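Long-range contacts in secreted effector protein SifA (PDB 3CXB), which alters host cell physiology as a secreted Salmonella effector, interacting with host PLEKHM2 (SKIP) and being required for endosomal tubulation and formation of Salmonella-induced filaments: residues W27-W31 and A46-H51; D36-S40 and L75-Q80; G213-T218 and A314-T319; A207-Q211 and F235-M239. The contacts are given in a common frame with arbitrary orientation. Residue numbers count along the deposited sequence, not the author numbering.

Contact 1 (W27-W31 and A46-H51); sequences WKVLW and ADRCLH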
loop_
_atom_site.group_PDB
_atom_site.type_symbol
_atom_site.label_atom_id
_atom_site.label_comp_id
_atom_site.label_asym_id
_atom_site.label_seq_id
_atom_site.Cartn_x
_atom_site.Cartn_y
_atom_site.Cartn_z
ATOM N N TRP A 27 6.298 7.778 26.035
ATOM C CA TRP A 27 7.284 7.548 24.990
ATOM C C TRP A 27 8.589 7.064 25.643
ATOM O O TRP A 27 9.155 6.041 25.229
ATOM C CB TRP A 27 7.516 8.838 24.197
ATOM C CG TRP A 27 8.411 8.693 22.999
ATOM C CD1 TRP A 27 9.027 7.556 22.562
ATOM C CD2 TRP A 27 8.835 9.741 22.113
ATOM N NE1 TRP A 27 9.815 7.827 21.468
ATOM C CE2 TRP A 27 9.716 9.163 21.173
ATOM C CE3 TRP A 27 8.558 11.109 22.023
ATOM C CZ2 TRP A 27 10.326 9.914 20.157
ATOM C CZ3 TRP A 27 9.167 11.853 21.008
ATOM C CH2 TRP A 27 10.037 11.254 20.094
ATOM N N LYS A 28 9.059 7.780 26.667
ATOM C CA LYS A 28 10.294 7.396 27.363
ATOM C C LYS A 28 10.210 5.994 27.961
ATOM O O LYS A 28 11.203 5.267 28.004
ATOM C CB LYS A 28 10.640 8.388 28.479
ATOM C CG LYS A 28 11.186 9.682 27.975
ATOM C CD LYS A 28 11.511 10.612 29.106
ATOM C CE LYS A 28 11.889 11.994 28.568
ATOM N NZ LYS A 28 12.249 12.963 29.650
ATOM N N VAL A 29 9.026 5.623 28.429
ATOM C CA VAL A 29 8.843 4.302 28.992
ATOM C C VAL A 29 8.838 3.276 27.856
ATOM O O VAL A 29 9.335 2.166 28.013
ATOM C CB VAL A 29 7.519 4.222 29.818
ATOM C CG1 VAL A 29 6.374 4.708 28.996
ATOM C CG2 VAL A 29 7.244 2.798 30.263
ATOM N N LEU A 30 8.303 3.650 26.701
ATOM C CA LEU A 30 8.252 2.711 25.588
ATOM C C LEU A 30 9.624 2.556 24.985
ATOM O O LEU A 30 10.045 1.456 24.644
ATOM C CB LEU A 30 7.291 3.190 24.501
ATOM C CG LEU A 30 7.414 2.359 23.220
ATOM C CD1 LEU A 30 7.119 0.904 23.527
ATOM C CD2 LEU A 30 6.466 2.857 22.186
ATOM N N TRP A 31 10.322 3.678 24.865
ATOM C CA TRP A 31 11.642 3.666 24.274
ATOM C C TRP A 31 12.637 2.906 25.124
ATOM O O TRP A 31 13.500 2.202 24.598
ATOM C CB TRP A 31 12.138 5.087 24.044
ATOM C CG TRP A 31 13.451 5.118 23.337
ATOM C CD1 TRP A 31 14.637 5.572 23.834
ATOM C CD2 TRP A 31 13.725 4.626 22.022
ATOM N NE1 TRP A 31 15.636 5.389 22.915
ATOM C CE2 TRP A 31 15.104 4.812 21.790
ATOM C CE3 TRP A 31 12.941 4.039 21.017
ATOM C CZ2 TRP A 31 15.717 4.434 20.595
ATOM C CZ3 TRP A 31 13.551 3.661 19.833
ATOM C CH2 TRP A 31 14.927 3.862 19.633
ATOM N N ALA A 46 14.432 4.573 14.226
ATOM C CA ALA A 46 13.248 3.979 14.843
ATOM C C ALA A 46 12.617 4.998 15.797
ATOM O O ALA A 46 11.426 4.939 16.113
ATOM C CB ALA A 46 13.629 2.703 15.604
ATOM N N ASP A 47 13.439 5.933 16.249
ATOM C CA ASP A 47 12.995 6.965 17.167
ATOM C C ASP A 47 12.150 7.987 16.418
ATOM O O ASP A 47 11.115 8.442 16.912
ATOM C CB ASP A 47 14.211 7.637 17.808
ATOM C CG ASP A 47 13.836 8.777 18.727
ATOM O OD1 ASP A 47 13.388 9.821 18.231
ATOM O OD2 ASP A 47 13.979 8.639 19.952
ATOM N N ARG A 48 12.594 8.347 15.219
ATOM C CA ARG A 48 11.848 9.305 14.429
ATOM C C ARG A 48 10.569 8.641 13.935
ATOM O O ARG A 48 9.554 9.306 13.756
ATOM C CB ARG A 48 12.690 9.816 13.260
ATOM C CG ARG A 48 12.528 11.318 13.023
ATOM C CD ARG A 48 12.777 12.103 14.307
ATOM N NE ARG A 48 12.656 13.546 14.113
ATOM C CZ ARG A 48 12.772 14.447 15.089
ATOM N NH1 ARG A 48 13.011 14.055 16.333
ATOM N NH2 ARG A 48 12.652 15.742 14.819
ATOM N N CYS A 49 10.618 7.331 13.720
ATOM C CA CYS A 49 9.434 6.590 13.303
ATOM C C CYS A 49 8.346 6.771 14.356
ATOM O O CYS A 49 7.254 7.268 14.081
ATOM C CB CYS A 49 9.739 5.104 13.196
ATOM S SG CYS A 49 10.474 4.577 11.657
ATOM N N LEU A 50 8.661 6.345 15.572
ATOM C CA LEU A 50 7.735 6.451 16.683
ATOM C C LEU A 50 7.199 7.865 16.762
ATOM O O LEU A 50 5.990 8.079 16.899
ATOM C CB LEU A 50 8.441 6.094 17.986
ATOM C CG LEU A 50 8.822 4.626 18.166
ATOM C CD1 LEU A 50 9.799 4.469 19.328
ATOM C CD2 LEU A 50 7.561 3.812 18.415
ATOM N N HIS A 51 8.096 8.839 16.671
ATOM C CA HIS A 51 7.662 10.219 16.762
ATOM C C HIS A 51 6.609 10.525 15.726
ATOM O O HIS A 51 5.549 11.068 16.057
ATOM C CB HIS A 51 8.816 11.190 16.596
ATOM C CG HIS A 51 8.378 12.615 16.554
ATOM N ND1 HIS A 51 7.982 13.238 15.390
ATOM C CD2 HIS A 51 8.245 13.538 17.538
ATOM C CE1 HIS A 51 7.631 14.484 15.656
ATOM N NE2 HIS A 51 7.780 14.692 16.952
#
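The indole of Trp27 reaches across to helix 42-54 and packs along its surface: Trp27 CH2 lies 3.7 Å from His51 CB, Trp27 NE1 is 4.0 Å from Leu50 CD1, and the carboxylate of Asp47 meets the ring edge, with OD1 3.6 Å from Trp27 CZ2. One turn on, Trp31 takes the same t rotamer at chi1 and sends its six-membered ring to Leu50 (CE3 to CD1, 3.6 Å) and Ala46 (CZ3 to CB, 4.3 Å). Leu50 thus touches both indoles and also Leu30, their CD2 atoms 4.0 Å apart. Helices 25-34 and 42-54 follow one another in the chain and form an antiparallel hairpin; over segments 27-31 and 46-51 the directions differ by 142°. Bulky tryptophans bridge the gap, and the segment axes come no closer than 11.9 Å. Asp47 OD2 lies over one face of the Trp31 ring and forms a salt bridge with Lys23, which also makes a cation-pi contact with Trp31. Phe55 stacks on Trp27.

Contact 2 (D36-S40 and L75-Q80); sequences DFFFS and LACASQ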
loop_
_atom_site.group_PDB
_atom_site.type_symbol
_atom_site.label_atom_id
_atom_site.label_comp_id
_atom_site.label_asym_id
_atom_site.label_seq_id
_atom_site.Cartn_x
_atom_site.Cartn_y
_atom_site.Cartn_z
ATOM N N ASP A 36 16.687 -1.327 22.873
ATOM C CA ASP A 36 17.688 -2.318 22.501
ATOM C C ASP A 36 17.255 -3.214 21.367
ATOM O O ASP A 36 17.994 -4.102 20.961
ATOM C CB ASP A 36 18.069 -3.173 23.712
ATOM C CG ASP A 36 18.580 -2.340 24.878
ATOM O OD1 ASP A 36 19.557 -1.576 24.703
ATOM O OD2 ASP A 36 17.993 -2.457 25.977
ATOM N N PHE A 37 16.062 -2.982 20.846
ATOM C CA PHE A 37 15.569 -3.788 19.742
ATOM C C PHE A 37 16.251 -3.429 18.424
ATOM O O PHE A 37 16.077 -4.123 17.423
ATOM C CB PHE A 37 14.060 -3.601 19.592
ATOM C CG PHE A 37 13.252 -4.350 20.605
ATOM C CD1 PHE A 37 13.459 -4.156 21.968
ATOM C CD2 PHE A 37 12.270 -5.249 20.198
ATOM C CE1 PHE A 37 12.700 -4.848 22.917
ATOM C CE2 PHE A 37 11.505 -5.947 21.135
ATOM C CZ PHE A 37 11.722 -5.744 22.501
ATOM N N PHE A 38 17.030 -2.350 18.426
ATOM C CA PHE A 38 17.699 -1.896 17.211
ATOM C C PHE A 38 19.185 -1.625 17.387
ATOM O O PHE A 38 19.620 -1.176 18.448
ATOM C CB PHE A 38 17.028 -0.630 16.707
ATOM C CG PHE A 38 15.543 -0.659 16.818
ATOM C CD1 PHE A 38 14.916 -0.179 17.952
ATOM C CD2 PHE A 38 14.763 -1.130 15.768
ATOM C CE1 PHE A 38 13.528 -0.165 18.044
ATOM C CE2 PHE A 38 13.378 -1.122 15.850
ATOM C CZ PHE A 38 12.759 -0.635 16.987
ATOM N N PHE A 39 19.948 -1.880 16.326
ATOM C CA PHE A 39 21.395 -1.686 16.337
ATOM C C PHE A 39 21.819 -0.221 16.483
ATOM O O PHE A 39 21.113 0.581 17.096
ATOM C CB PHE A 39 22.014 -2.278 15.071
ATOM C CG PHE A 39 21.488 -1.678 13.802
ATOM C CD1 PHE A 39 20.152 -1.835 13.448
ATOM C CD2 PHE A 39 22.330 -0.966 12.948
ATOM C CE1 PHE A 39 19.657 -1.298 12.262
ATOM C CE2 PHE A 39 21.846 -0.423 11.755
ATOM C CZ PHE A 39 20.506 -0.591 11.411
ATOM N N SER A 40 22.975 0.115 15.915
ATOM C CA SER A 40 23.533 1.462 15.994
ATOM C C SER A 40 22.656 2.580 15.425
ATOM O O SER A 40 21.762 3.091 16.097
ATOM C CB SER A 40 24.904 1.492 15.309
ATOM O OG SER A 40 25.471 2.788 15.363
ATOM N N LEU A 75 13.871 -2.485 11.061
ATOM C CA LEU A 75 15.003 -1.861 11.754
ATOM C C LEU A 75 15.540 -2.671 12.934
ATOM O O LEU A 75 16.699 -2.534 13.326
ATOM C CB LEU A 75 14.633 -0.465 12.264
ATOM C CG LEU A 75 14.459 0.644 11.224
ATOM C CD1 LEU A 75 13.977 1.921 11.910
ATOM C CD2 LEU A 75 15.781 0.878 10.497
ATOM N N ALA A 76 14.693 -3.506 13.512
ATOM C CA ALA A 76 15.108 -4.299 14.653
ATOM C C ALA A 76 15.942 -5.481 14.189
ATOM O O ALA A 76 15.799 -5.937 13.057
ATOM C CB ALA A 76 13.890 -4.777 15.418
ATOM N N CYS A 77 16.813 -5.972 15.066
ATOM C CA CYS A 77 17.649 -7.110 14.731
ATOM C C CYS A 77 16.756 -8.345 14.626
ATOM O O CYS A 77 15.660 -8.368 15.188
ATOM C CB CYS A 77 18.736 -7.310 15.799
ATOM S SG CYS A 77 18.174 -7.598 17.524
ATOM N N ALA A 78 17.217 -9.360 13.902
ATOM C CA ALA A 78 16.445 -10.593 13.721
ATOM C C ALA A 78 16.047 -11.240 15.048
ATOM O O ALA A 78 14.993 -11.856 15.157
ATOM C CB ALA A 78 17.239 -11.583 12.876
ATOM N N SER A 79 16.901 -11.102 16.050
ATOM C CA SER A 79 16.625 -11.670 17.364
ATOM C C SER A 79 15.265 -11.191 17.857
ATOM O O SER A 79 14.448 -11.984 18.317
ATOM C CB SER A 79 17.695 -11.240 18.378
ATOM O OG SER A 79 19.009 -11.472 17.900
ATOM N N GLN A 80 15.023 -9.888 17.739
ATOM C CA GLN A 80 13.772 -9.299 18.206
ATOM C C GLN A 80 12.632 -9.194 17.186
ATOM O O GLN A 80 11.552 -8.727 17.527
ATOM C CB GLN A 80 14.048 -7.912 18.784
ATOM C CG GLN A 80 15.244 -7.866 19.707
ATOM C CD GLN A 80 15.343 -9.095 20.581
ATOM O OE1 GLN A 80 14.379 -9.480 21.234
ATOM N NE2 GLN A 80 16.514 -9.722 20.596
#
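Three consecutive phenylalanines fan out from segment 36-40, each using its side chain differently against the chain that leaves helix 62-75. Phe37, m at chi1 (-77°), offers one ring face to the aliphatic part of Gln80: m at chi1 and chi2, Gln80 brings CG over that face, and Gln80 CB is 3.5 Å from Phe37 CD2. Phe38 is also m, but with chi1 at -40°, and turns its ring edge to the backbone, CD2 coming within 3.3 Å of both Leu75 C and Ala76 N. The same ring packs on side chains, with CD2 3.6 Å from Leu75 CB and CE2 3.7 Å from Ala76 CB. Here the loop joining helices 25-34 and 42-54 meets the C-terminal end of helix 62-75, where Ala76 and Cys77 become extended. That change lets Cys77 N donate a hydrogen bond to Phe37 O (3.1 Å, with an N-H...O angle of 147°), while Ala76 CA makes a CA-H...O contact with Phe37 O at 2.9 Å. Phe39 switches to p, placing its CE1 edge 3.4 Å from Leu75 O; this exposed ring is poorly ordered. Behind Phe38 and Leu75 lies Ala46 of helix 42-54, which touches both side chains.

Contact 3 (G213-T218 and A314-T319); sequences GIEKTT and AEEQLT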
loop_
_atom_site.group_PDB
_atom_site.type_symbol
_atom_site.label_atom_id
_atom_site.label_comp_id
_atom_site.label_asym_id
_atom_site.label_seq_id
_atom_site.Cartn_x
_atom_site.Cartn_y
_atom_site.Cartn_z
ATOM N N GLY A 213 -0.492 9.346 -15.544
ATOM C CA GLY A 213 -0.382 10.682 -14.992
ATOM C C GLY A 213 -0.118 11.741 -16.056
ATOM O O GLY A 213 -0.700 12.825 -16.032
ATOM N N ILE A 214 0.759 11.430 -17.004
ATOM C CA ILE A 214 1.091 12.381 -18.052
ATOM C C ILE A 214 -0.132 12.674 -18.897
ATOM O O ILE A 214 -0.589 13.811 -18.971
ATOM C CB ILE A 214 2.212 11.846 -18.982
ATOM C CG1 ILE A 214 3.453 11.501 -18.158
ATOM C CG2 ILE A 214 2.581 12.903 -20.033
ATOM C CD1 ILE A 214 4.002 12.684 -17.383
ATOM N N GLU A 215 -0.658 11.636 -19.531
ATOM C CA GLU A 215 -1.821 11.769 -20.395
ATOM C C GLU A 215 -3.007 12.411 -19.668
ATOM O O GLU A 215 -3.795 13.139 -20.269
ATOM C CB GLU A 215 -2.220 10.396 -20.930
ATOM C CG GLU A 215 -1.112 9.677 -21.679
ATOM C CD GLU A 215 -1.505 8.267 -22.079
ATOM O OE1 GLU A 215 -1.908 7.479 -21.185
ATOM O OE2 GLU A 215 -1.408 7.945 -23.285
ATOM N N LYS A 216 -3.121 12.139 -18.372
ATOM C CA LYS A 216 -4.200 12.680 -17.563
ATOM C C LYS A 216 -4.112 14.200 -17.405
ATOM O O LYS A 216 -5.043 14.926 -17.750
ATOM C CB LYS A 216 -4.189 12.016 -16.181
ATOM C CG LYS A 216 -5.289 12.497 -15.238
ATOM C CD LYS A 216 -5.248 11.774 -13.897
ATOM C CE LYS A 216 -6.373 12.237 -12.968
ATOM N NZ LYS A 216 -6.304 11.583 -11.623
ATOM N N THR A 217 -2.991 14.673 -16.872
ATOM C CA THR A 217 -2.782 16.095 -16.667
ATOM C C THR A 217 -2.863 16.858 -17.994
ATOM O O THR A 217 -3.279 18.018 -18.029
ATOM C CB THR A 217 -1.406 16.350 -16.007
ATOM O OG1 THR A 217 -1.327 15.632 -14.775
ATOM C CG2 THR A 217 -1.204 17.834 -15.717
ATOM N N THR A 218 -2.459 16.203 -19.083
ATOM C CA THR A 218 -2.478 16.826 -20.407
ATOM C C THR A 218 -3.911 17.104 -20.873
ATOM O O THR A 218 -4.195 18.144 -21.472
ATOM C CB THR A 218 -1.722 15.932 -21.435
ATOM O OG1 THR A 218 -0.342 15.870 -21.062
ATOM C CG2 THR A 218 -1.788 16.508 -22.842
ATOM N N ALA A 314 4.811 12.435 -11.245
ATOM C CA ALA A 314 4.895 12.484 -12.690
ATOM C C ALA A 314 4.043 13.666 -13.159
ATOM O O ALA A 314 4.468 14.452 -13.987
ATOM C CB ALA A 314 4.382 11.177 -13.309
ATOM N N GLU A 315 2.843 13.795 -12.623
ATOM C CA GLU A 315 1.982 14.895 -13.009
ATOM C C GLU A 315 2.653 16.223 -12.677
ATOM O O GLU A 315 2.527 17.192 -13.418
ATOM C CB GLU A 315 0.643 14.790 -12.268
ATOM C CG GLU A 315 -0.143 13.571 -12.681
ATOM C CD GLU A 315 -1.278 13.247 -11.745
ATOM O OE1 GLU A 315 -1.954 12.236 -11.996
ATOM O OE2 GLU A 315 -1.499 13.985 -10.761
ATOM N N GLU A 316 3.382 16.254 -11.568
ATOM C CA GLU A 316 4.025 17.484 -11.138
ATOM C C GLU A 316 5.229 17.780 -11.987
ATOM O O GLU A 316 5.631 18.932 -12.115
ATOM C CB GLU A 316 4.418 17.395 -9.662
ATOM C CG GLU A 316 3.250 17.359 -8.686
ATOM C CD GLU A 316 3.725 17.176 -7.262
ATOM O OE1 GLU A 316 4.611 17.948 -6.837
ATOM O OE2 GLU A 316 3.224 16.267 -6.567
ATOM N N GLN A 317 5.815 16.737 -12.560
ATOM C CA GLN A 317 6.968 16.921 -13.426
ATOM C C GLN A 317 6.488 17.606 -14.699
ATOM O O GLN A 317 7.040 18.614 -15.139
ATOM C CB GLN A 317 7.618 15.574 -13.775
ATOM C CG GLN A 317 8.772 15.194 -12.857
ATOM C CD GLN A 317 9.953 16.138 -12.996
ATOM O OE1 GLN A 317 10.776 16.273 -12.084
ATOM N NE2 GLN A 317 10.047 16.795 -14.147
ATOM N N LEU A 318 5.444 17.042 -15.284
ATOM C CA LEU A 318 4.875 17.587 -16.495
ATOM C C LEU A 318 4.575 19.074 -16.315
ATOM O O LEU A 318 4.964 19.897 -17.124
ATOM C CB LEU A 318 3.591 16.847 -16.849
ATOM C CG LEU A 318 3.042 17.241 -18.213
ATOM C CD1 LEU A 318 3.974 16.664 -19.287
ATOM C CD2 LEU A 318 1.634 16.698 -18.397
ATOM N N THR A 319 3.905 19.430 -15.236
ATOM C CA THR A 319 3.566 20.823 -15.031
ATOM C C THR A 319 4.779 21.689 -14.764
ATOM O O THR A 319 4.878 22.808 -15.269
ATOM C CB THR A 319 2.571 20.980 -13.879
ATOM O OG1 THR A 319 3.162 20.487 -12.667
ATOM C CG2 THR A 319 1.284 20.204 -14.190
#
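Leu318, Glu315 and Thr217 contribute the largest buried areas, 74, 70 and 65 Å². Leu318 points at helix 197-220, where its CD2 contacts Thr218 OG1 at 3.4 Å, Ile214 O at 3.7 Å and Thr217 CB at 3.9 Å, while its CD1 is 4.1 Å from Ile214 CG2. Glu315 packs through its aliphatic stem: CG lies 3.2 Å from Thr217 OG1 and 3.5 Å from Gly213 O. Segments 213-218 and 314-319 cross at -53°, their axes 8.5 Å apart at closest, a close interhelical packing within the helical C-terminal domain. Gly213 sits at the nearest point, its CA 5.2 Å from that of Glu315; a CB there would be crowded against Glu315 CG. Thr217 turns its hydroxyl back along its own helix, donating from OG1 to Gly213 O (3.1 Å), and packs its methyl CG2 3.8 Å from Thr319 CG2. At the margin, Lys216 NZ is 4.4 Å from Glu315 OE1, too far for a salt bridge. Ile214 also rests on Ala234 of helix 228-241.

Contact 4 (A207-Q211 and F235-M239); sequences AAKIQ and FLETM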
loop_
_atom_site.group_PDB
_atom_site.type_symbol
_atom_site.label_atom_id
_atom_site.label_comp_id
_atom_site.label_asym_id
_atom_site.label_seq_id
_atom_site.Cartn_x
_atom_site.Cartn_y
_atom_site.Cartn_z
ATOM N N ALA A 207 6.075 2.494 -14.777
ATOM C CA ALA A 207 6.188 3.321 -15.982
ATOM C C ALA A 207 4.795 3.560 -16.560
ATOM O O ALA A 207 4.500 4.657 -17.056
ATOM C CB ALA A 207 7.109 2.666 -17.023
ATOM N N ALA A 208 3.930 2.549 -16.477
ATOM C CA ALA A 208 2.559 2.695 -16.967
ATOM C C ALA A 208 1.813 3.759 -16.144
ATOM O O ALA A 208 1.018 4.539 -16.690
ATOM C CB ALA A 208 1.834 1.380 -16.876
ATOM N N LYS A 209 2.070 3.775 -14.835
ATOM C CA LYS A 209 1.450 4.736 -13.933
ATOM C C LYS A 209 1.954 6.132 -14.302
ATOM O O LYS A 209 1.192 7.105 -14.346
ATOM C CB LYS A 209 1.834 4.417 -12.489
ATOM C CG LYS A 209 0.708 4.542 -11.489
ATOM C CD LYS A 209 -0.442 3.642 -11.860
ATOM C CE LYS A 209 -1.379 3.437 -10.677
ATOM N NZ LYS A 209 -2.688 2.853 -11.105
ATOM N N ILE A 210 3.244 6.220 -14.587
ATOM C CA ILE A 210 3.833 7.496 -14.952
ATOM C C ILE A 210 3.210 8.001 -16.239
ATOM O O ILE A 210 3.010 9.202 -16.404
ATOM C CB ILE A 210 5.370 7.402 -15.103
ATOM C CG1 ILE A 210 6.001 7.097 -13.738
ATOM C CG2 ILE A 210 5.907 8.728 -15.606
ATOM C CD1 ILE A 210 7.425 6.652 -13.784
ATOM N N GLN A 211 2.892 7.087 -17.149
ATOM C CA GLN A 211 2.266 7.490 -18.408
ATOM C C GLN A 211 0.825 7.983 -18.224
ATOM O O GLN A 211 0.422 8.970 -18.836
ATOM C CB GLN A 211 2.295 6.340 -19.417
ATOM C CG GLN A 211 3.472 6.419 -20.373
ATOM C CD GLN A 211 3.512 7.740 -21.142
ATOM O OE1 GLN A 211 2.546 8.111 -21.814
ATOM N NE2 GLN A 211 4.628 8.454 -21.043
ATOM N N PHE A 235 8.033 12.041 -18.796
ATOM C CA PHE A 235 8.074 10.590 -18.670
ATOM C C PHE A 235 9.485 10.036 -18.424
ATOM O O PHE A 235 9.669 9.141 -17.601
ATOM C CB PHE A 235 7.549 9.900 -19.912
ATOM C CG PHE A 235 7.709 8.412 -19.855
ATOM C CD1 PHE A 235 6.782 7.630 -19.168
ATOM C CD2 PHE A 235 8.807 7.789 -20.455
ATOM C CE1 PHE A 235 6.936 6.248 -19.085
ATOM C CE2 PHE A 235 8.970 6.395 -20.375
ATOM C CZ PHE A 235 8.034 5.628 -19.690
ATOM N N LEU A 236 10.470 10.536 -19.162
ATOM C CA LEU A 236 11.840 10.067 -19.005
ATOM C C LEU A 236 12.474 10.560 -17.716
ATOM O O LEU A 236 13.276 9.846 -17.099
ATOM C CB LEU A 236 12.704 10.528 -20.186
ATOM C CG LEU A 236 12.259 10.097 -21.587
ATOM C CD1 LEU A 236 13.166 10.759 -22.607
ATOM C CD2 LEU A 236 12.291 8.590 -21.735
ATOM N N GLU A 237 12.108 11.778 -17.321
ATOM C CA GLU A 237 12.636 12.409 -16.122
ATOM C C GLU A 237 12.141 11.691 -14.869
ATOM O O GLU A 237 12.936 11.323 -14.002
ATOM C CB GLU A 237 12.220 13.882 -16.086
ATOM C CG GLU A 237 13.070 14.755 -15.184
ATOM C CD GLU A 237 13.957 15.704 -15.969
ATOM O OE1 GLU A 237 14.881 16.290 -15.362
ATOM O OE2 GLU A 237 13.727 15.870 -17.188
ATOM N N THR A 238 10.836 11.465 -14.769
ATOM C CA THR A 238 10.333 10.789 -13.585
ATOM C C THR A 238 10.836 9.347 -13.565
ATOM O O THR A 238 11.155 8.810 -12.503
ATOM C CB THR A 238 8.793 10.791 -13.513
ATOM O OG1 THR A 238 8.291 9.688 -14.265
ATOM C CG2 THR A 238 8.219 12.085 -14.078
ATOM N N MET A 239 10.910 8.708 -14.726
ATOM C CA MET A 239 11.420 7.338 -14.769
ATOM C C MET A 239 12.845 7.351 -14.225
ATOM O O MET A 239 13.255 6.455 -13.484
ATOM C CB MET A 239 11.463 6.808 -16.200
ATOM C CG MET A 239 10.141 6.383 -16.770
ATOM S SD MET A 239 9.593 4.875 -16.017
ATOM C CE MET A 239 10.238 3.661 -17.133
#
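Segments 207-211 and 235-239 are helical and run roughly antiparallel, at 138° with their axes 10.0 Å apart; the CA atoms of Ile210 and Phe235 lie 6.4 Å apart, and those of Ala207 and Met239 6.7 Å. Phe235 and Ile210 bury the most surface. The Phe235 ring sits against Ala207, with CE1 3.5 Å from Ala207 O at the ring edge and CZ 4.1 Å from Ala207 CB, and its CD1 is 3.8 Å from Ile210 CG2. Met239 extends its thioether toward segment 207-211, bringing SD to 3.6 Å from Ile210 CD1 and CE to 3.3 Å from Ala207 CB. At the border the amide of Gln211 lies beside Phe235, with Gln211 NE2 a tight 3.0 Å from Phe235 CD1. Ile210 also packs on Ile310 and Ala314 of helix 307-324, whereas Lys209 forms a salt bridge with Asp296 of helix 283-303. The arrangement is an antiparallel helical hairpin built into the C-terminal helical domain, whose fold resembles that of the SopE-type guanine nucleotide exchange factors.

In the fold
The four contacts form two clusters, with centres 37 to 41 Å apart between clusters. Contacts 1 and 2 touch through Ala46, Phe38 and Leu75 and knit together helices 25-34, 42-54 and 62-75 near the N-terminus. Contacts 3 and 4, 9 Å apart, share helix 197-220, which packs against helices 307-324 and 228-241; Thr238 in turn meets Ala314 and Gln317, so the three helices pack on one another. Contact 4 is buried and largely apolar, whereas the others are partly buried. Polar groups enter contact 1 as a carboxylate beside indoles and contact 3 as threonines and a glutamate stem. Contact 2, built largely on loop and helix-end residues, is alone in having a backbone hydrogen bond between its segments.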